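Hydrolase (Burkholderia cenocepacia, PDB 4QKU) probably hydrolyses fumarylacetoacetate to fumarate and acetoacetate, the last step of phenylalanine and tyrosine breakdown, with the help of bound metal ions. Local coordinates at residues A69-A73 with G74-L78; V287-D290 with A291-P294. All blocks are in the same frame, centred on the assembly; numbering follows the deposited sequence.

Contact 1. Residues A69-A73 with G74-L78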
loop_
_atom_site.group_PDB
_atom_site.type_symbol
_atom_site.label_atom_id
_atom_site.label_comp_id
_atom_site.label_asym_id
_atom_site.label_seq_id
_atom_site.Cartn_x
_atom_site.Cartn_y
_atom_site.Cartn_z
ATOM N N ALA B 69 19.066 19.832 16.884
ATOM C CA ALA B 69 20.102 20.731 17.414
ATOM C C ALA B 69 19.519 22.028 17.940
ATOM O O ALA B 69 19.955 22.549 18.969
ATOM C CB ALA B 69 21.147 21.043 16.354
ATOM N N LEU B 70 18.533 22.548 17.231
ATOM C CA LEU B 70 17.872 23.781 17.652
ATOM C C LEU B 70 17.122 23.540 18.962
ATOM O O LEU B 70 17.128 24.400 19.856
ATOM C CB LEU B 70 16.938 24.282 16.545
ATOM C CG LEU B 70 16.684 25.775 16.444
ATOM C CD1 LEU B 70 17.967 26.552 16.166
ATOM C CD2 LEU B 70 15.645 26.040 15.358
ATOM N N ALA B 71 16.513 22.354 19.091
ATOM C CA ALA B 71 15.772 21.997 20.305
ATOM C C ALA B 71 16.715 21.819 21.503
ATOM O O ALA B 71 16.445 22.342 22.586
ATOM C CB ALA B 71 14.949 20.753 20.090
ATOM N N ARG B 72 17.843 21.144 21.286
ATOM C CA ARG B 72 18.841 20.977 22.343
ATOM C C ARG B 72 19.328 22.328 22.865
ATOM O O ARG B 72 19.551 22.473 24.062
ATOM C CB ARG B 72 20.015 20.120 21.875
ATOM C CG ARG B 72 19.737 18.639 21.998
ATOM C CD ARG B 72 20.989 17.805 21.776
ATOM N NE ARG B 72 21.391 17.873 20.372
ATOM C CZ ARG B 72 20.883 17.103 19.396
ATOM N NH1 ARG B 72 21.305 17.257 18.145
ATOM N NH2 ARG B 72 19.956 16.165 19.647
ATOM N N ALA B 73 19.471 23.309 21.969
ATOM C CA ALA B 73 19.852 24.684 22.342
ATOM C C ALA B 73 18.722 25.523 22.947
ATOM O O ALA B 73 18.939 26.668 23.308
ATOM C CB ALA B 73 20.426 25.407 21.140
ATOM N N GLY B 74 17.533 24.960 23.072
ATOM C CA GLY B 74 16.407 25.667 23.678
ATOM C C GLY B 74 15.725 26.684 22.786
ATOM O O GLY B 74 14.867 27.415 23.240
ATOM N N LEU B 75 16.077 26.703 21.502
ATOM C CA LEU B 75 15.573 27.716 20.594
ATOM C C LEU B 75 14.331 27.286 19.808
ATOM O O LEU B 75 13.806 28.058 19.020
ATOM C CB LEU B 75 16.689 28.168 19.646
ATOM C CG LEU B 75 17.837 28.979 20.267
ATOM C CD1 LEU B 75 18.814 29.369 19.175
ATOM C CD2 LEU B 75 17.345 30.225 20.985
ATOM N N VAL B 76 13.860 26.072 20.021
ATOM C CA VAL B 76 12.552 25.679 19.510
ATOM C C VAL B 76 11.993 24.667 20.482
ATOM O O VAL B 76 12.711 23.788 20.949
ATOM C CB VAL B 76 12.611 25.103 18.073
ATOM C CG1 VAL B 76 13.322 23.758 18.047
ATOM C CG2 VAL B 76 11.220 24.956 17.486
ATOM N N THR B 77 10.726 24.815 20.830
ATOM C CA THR B 77 10.138 23.949 21.828
ATOM C C THR B 77 8.868 23.320 21.285
ATOM O O THR B 77 8.166 23.918 20.493
ATOM C CB THR B 77 9.868 24.686 23.165
ATOM O OG1 THR B 77 9.209 25.923 22.905
ATOM C CG2 THR B 77 11.183 24.980 23.911
ATOM N N LEU B 78 8.608 22.093 21.726
ATOM C CA LEU B 78 7.474 21.311 21.296
ATOM C C LEU B 78 6.683 20.877 22.528
ATOM O O LEU B 78 7.151 21.051 23.650
ATOM C CB LEU B 78 7.981 20.095 20.540
ATOM C CG LEU B 78 8.264 20.404 19.076
ATOM C CD1 LEU B 78 9.283 19.448 18.469
ATOM C CD2 LEU B 78 6.958 20.355 18.314
HETATM O O HOH W 1 13.604 22.979 23.425
#
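Leu-70 and Leu-75 bracket a Schellman motif: the backbone N of Leu-75 donates to O of Leu-70 over 3.0 Å, and inside that loop N of Gly-74 donates to O of Ala-71 over 2.9 Å, ending helix 67-72. Gly-74 itself turns the chain, with phi at 78°, the positive value that defines the reversal.

The two backbone bonds differ in approach. Leu-75 comes in with its donor tilted 23° from the carbonyl plane of Leu-70, whereas the Gly-74 N-H lies well above the plane of the Ala-71 carbonyl. That second oxygen has another donor, a water at 3.0 Å from Ala-71 O which also donates to Val-76 O at 2.8 Å, so solvent ties the last helical turn to the departing loop.

The apolar closure of the motif follows from the same reversal. Leu-70 and Leu-75 cross at about a right angle: chi1 of -151° swings CG of Leu-70 roughly anti to its backbone nitrogen, which brings CG to 4.0 Å from CB of Leu-75 and CD1 equally near. Separately, CB of Leu-70 meets CG1 of Val-76 at 4.0 Å. The same methyl reaches back over Ala-71, 3.6 Å from its backbone N and almost as near its CA, while CD2 of Leu-70 approaches CB of Val-76. Leu-108 and Leu-111 of helix 98-111 and Leu-125 and Val-129 of helix 123-129 continue this apolar patch.

Chemically, the pairing of two main-chain bonds with a leucine-leucine contact is that of a classic helix C-cap: Leu-70 O and Ala-71 O are satisfied by the reversing chain and, for Ala-71, water, while Leu-70 and Leu-75, joined by the outer bond, pack against each other and the neighbouring helices.

Contact 2. Residues V287-D290 with A291-P294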
loop_
_atom_site.group_PDB
_atom_site.type_symbol
_atom_site.label_atom_id
_atom_site.label_comp_id
_atom_site.label_asym_id
_atom_site.label_seq_id
_atom_site.Cartn_x
_atom_site.Cartn_y
_atom_site.Cartn_z
ATOM N N VAL B 287 6.250 20.845 1.418
ATOM C CA VAL B 287 5.761 22.206 1.533
ATOM C C VAL B 287 4.411 22.178 2.288
ATOM O O VAL B 287 3.430 21.604 1.803
ATOM C CB VAL B 287 5.616 22.866 0.153
ATOM C CG1 VAL B 287 5.151 24.283 0.306
ATOM C CG2 VAL B 287 6.935 22.812 -0.612
ATOM N N THR B 288 4.362 22.786 3.472
ATOM C CA THR B 288 3.161 22.759 4.280
ATOM C C THR B 288 2.032 23.524 3.607
ATOM O O THR B 288 2.220 24.492 2.893
ATOM C CB THR B 288 3.367 23.351 5.681
ATOM O OG1 THR B 288 3.666 24.742 5.567
ATOM C CG2 THR B 288 4.484 22.635 6.406
ATOM N N LEU B 289 0.833 23.048 3.861
ATOM C CA LEU B 289 -0.377 23.624 3.320
ATOM C C LEU B 289 -0.544 25.081 3.778
ATOM O O LEU B 289 -1.107 25.921 3.060
ATOM C CB LEU B 289 -1.563 22.766 3.794
ATOM C CG LEU B 289 -2.795 22.722 2.912
ATOM C CD1 LEU B 289 -2.489 22.058 1.588
ATOM C CD2 LEU B 289 -3.879 21.940 3.629
ATOM N N ASP B 290 -0.119 25.347 5.011
ATOM C CA ASP B 290 -0.160 26.683 5.564
ATOM C C ASP B 290 0.692 27.609 4.716
ATOM O O ASP B 290 0.277 28.731 4.408
ATOM C CB ASP B 290 0.321 26.681 7.019
ATOM C CG ASP B 290 -0.761 26.196 8.019
ATOM O OD1 ASP B 290 -1.935 25.986 7.625
ATOM O OD2 ASP B 290 -0.413 26.019 9.214
ATOM N N ALA B 291 1.875 27.154 4.320
ATOM C CA ALA B 291 2.727 27.941 3.437
ATOM C C ALA B 291 2.079 28.193 2.071
ATOM O O ALA B 291 2.337 29.218 1.467
ATOM C CB ALA B 291 4.069 27.260 3.260
ATOM N N LEU B 292 1.241 27.278 1.589
ATOM C CA LEU B 292 0.515 27.488 0.327
ATOM C C LEU B 292 -0.730 28.356 0.440
ATOM O O LEU B 292 -1.406 28.602 -0.562
ATOM C CB LEU B 292 0.114 26.158 -0.274
ATOM C CG LEU B 292 1.316 25.254 -0.593
ATOM C CD1 LEU B 292 0.857 23.826 -0.791
ATOM C CD2 LEU B 292 2.060 25.768 -1.818
ATOM N N GLU B 293 -1.050 28.825 1.642
ATOM C CA GLU B 293 -2.296 29.574 1.851
ATOM C C GLU B 293 -2.426 30.774 0.897
ATOM O O GLU B 293 -3.503 30.972 0.335
ATOM C CB GLU B 293 -2.449 30.008 3.331
ATOM C CG GLU B 293 -3.701 30.816 3.661
ATOM C CD GLU B 293 -5.018 30.090 3.367
ATOM O OE1 GLU B 293 -5.036 28.859 3.192
ATOM O OE2 GLU B 293 -6.060 30.764 3.347
ATOM N N PRO B 294 -1.334 31.537 0.679
ATOM C CA PRO B 294 -1.478 32.722 -0.168
ATOM C C PRO B 294 -1.726 32.384 -1.631
ATOM O O PRO B 294 -2.064 33.260 -2.397
ATOM C CB PRO B 294 -0.130 33.459 -0.007
ATOM C CG PRO B 294 0.400 32.992 1.282
ATOM C CD PRO B 294 -0.035 31.543 1.360
HETATM O O HOH W 2 -3.704 26.711 3.428
#
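Thr-288 receives Ala-291 and Leu-292 in an ST motif: its OG1 accepts N-H of Ala-291 at 3.3 Å, and its carbonyl O accepts N-H of Leu-292 at 3.2 Å, in the carbonyl plane. The hydroxyl reaches Ala-291 because OG1 is held between the backbone N and carbonyl carbon of its own residue (chi1 65°). A type I beta turn from Asp-290 to Glu-293 overlaps it, with Glu-293 N donating to Asp-290 O at 3.1 Å.

The Leu-292 side chain can be traced outward from this turn. Its CB rests 3.6 Å from O of Leu-289. CG is 3.7 Å from O of Thr-288, close to the same carbonyl that binds its backbone. At the tip the branches part: CD2 meets CG1 of Val-287 at 4.0 Å, the two side chains crossing at roughly a right angle, while CD1 lies 4.0 Å from O of Thr-288, with CD1 of Leu-289 a more distant partner at 4.5 Å.

Beyond these segments, the carboxylate of Asp-290 forms a salt bridge with Arg-102 of helix 98-111, and that of Glu-293 another with Arg-296. Leu-292 lies on Met-251 of strand 248-259 and Phe-428 of strand 424-436, so the turn leaving strand 280-288 is wedged between two sheets and that helix.

Overall arrangement
Contacts 1 and 2 do not touch: their centres stand 23 Å apart and their nearest atoms about 12 Å. Helix 98-111 bridges the gap. Leu-108, Leu-111 and Gln-107 of this helix meet contact 1, whereas Arg-102 and Arg-105 reach contact 2, so one N-terminal helix links the peripheral helix end to the C-terminal hydrolase region. Their centres lie 29 and 14 Å from that of the chain, in that order. Neither belongs to the annotated catalytic or metal site, yet contact 2 closes strand 280-288, whose opposite end carries Thr-280, a residue of the sodium site seen here together with Asp-256 and Lys-276.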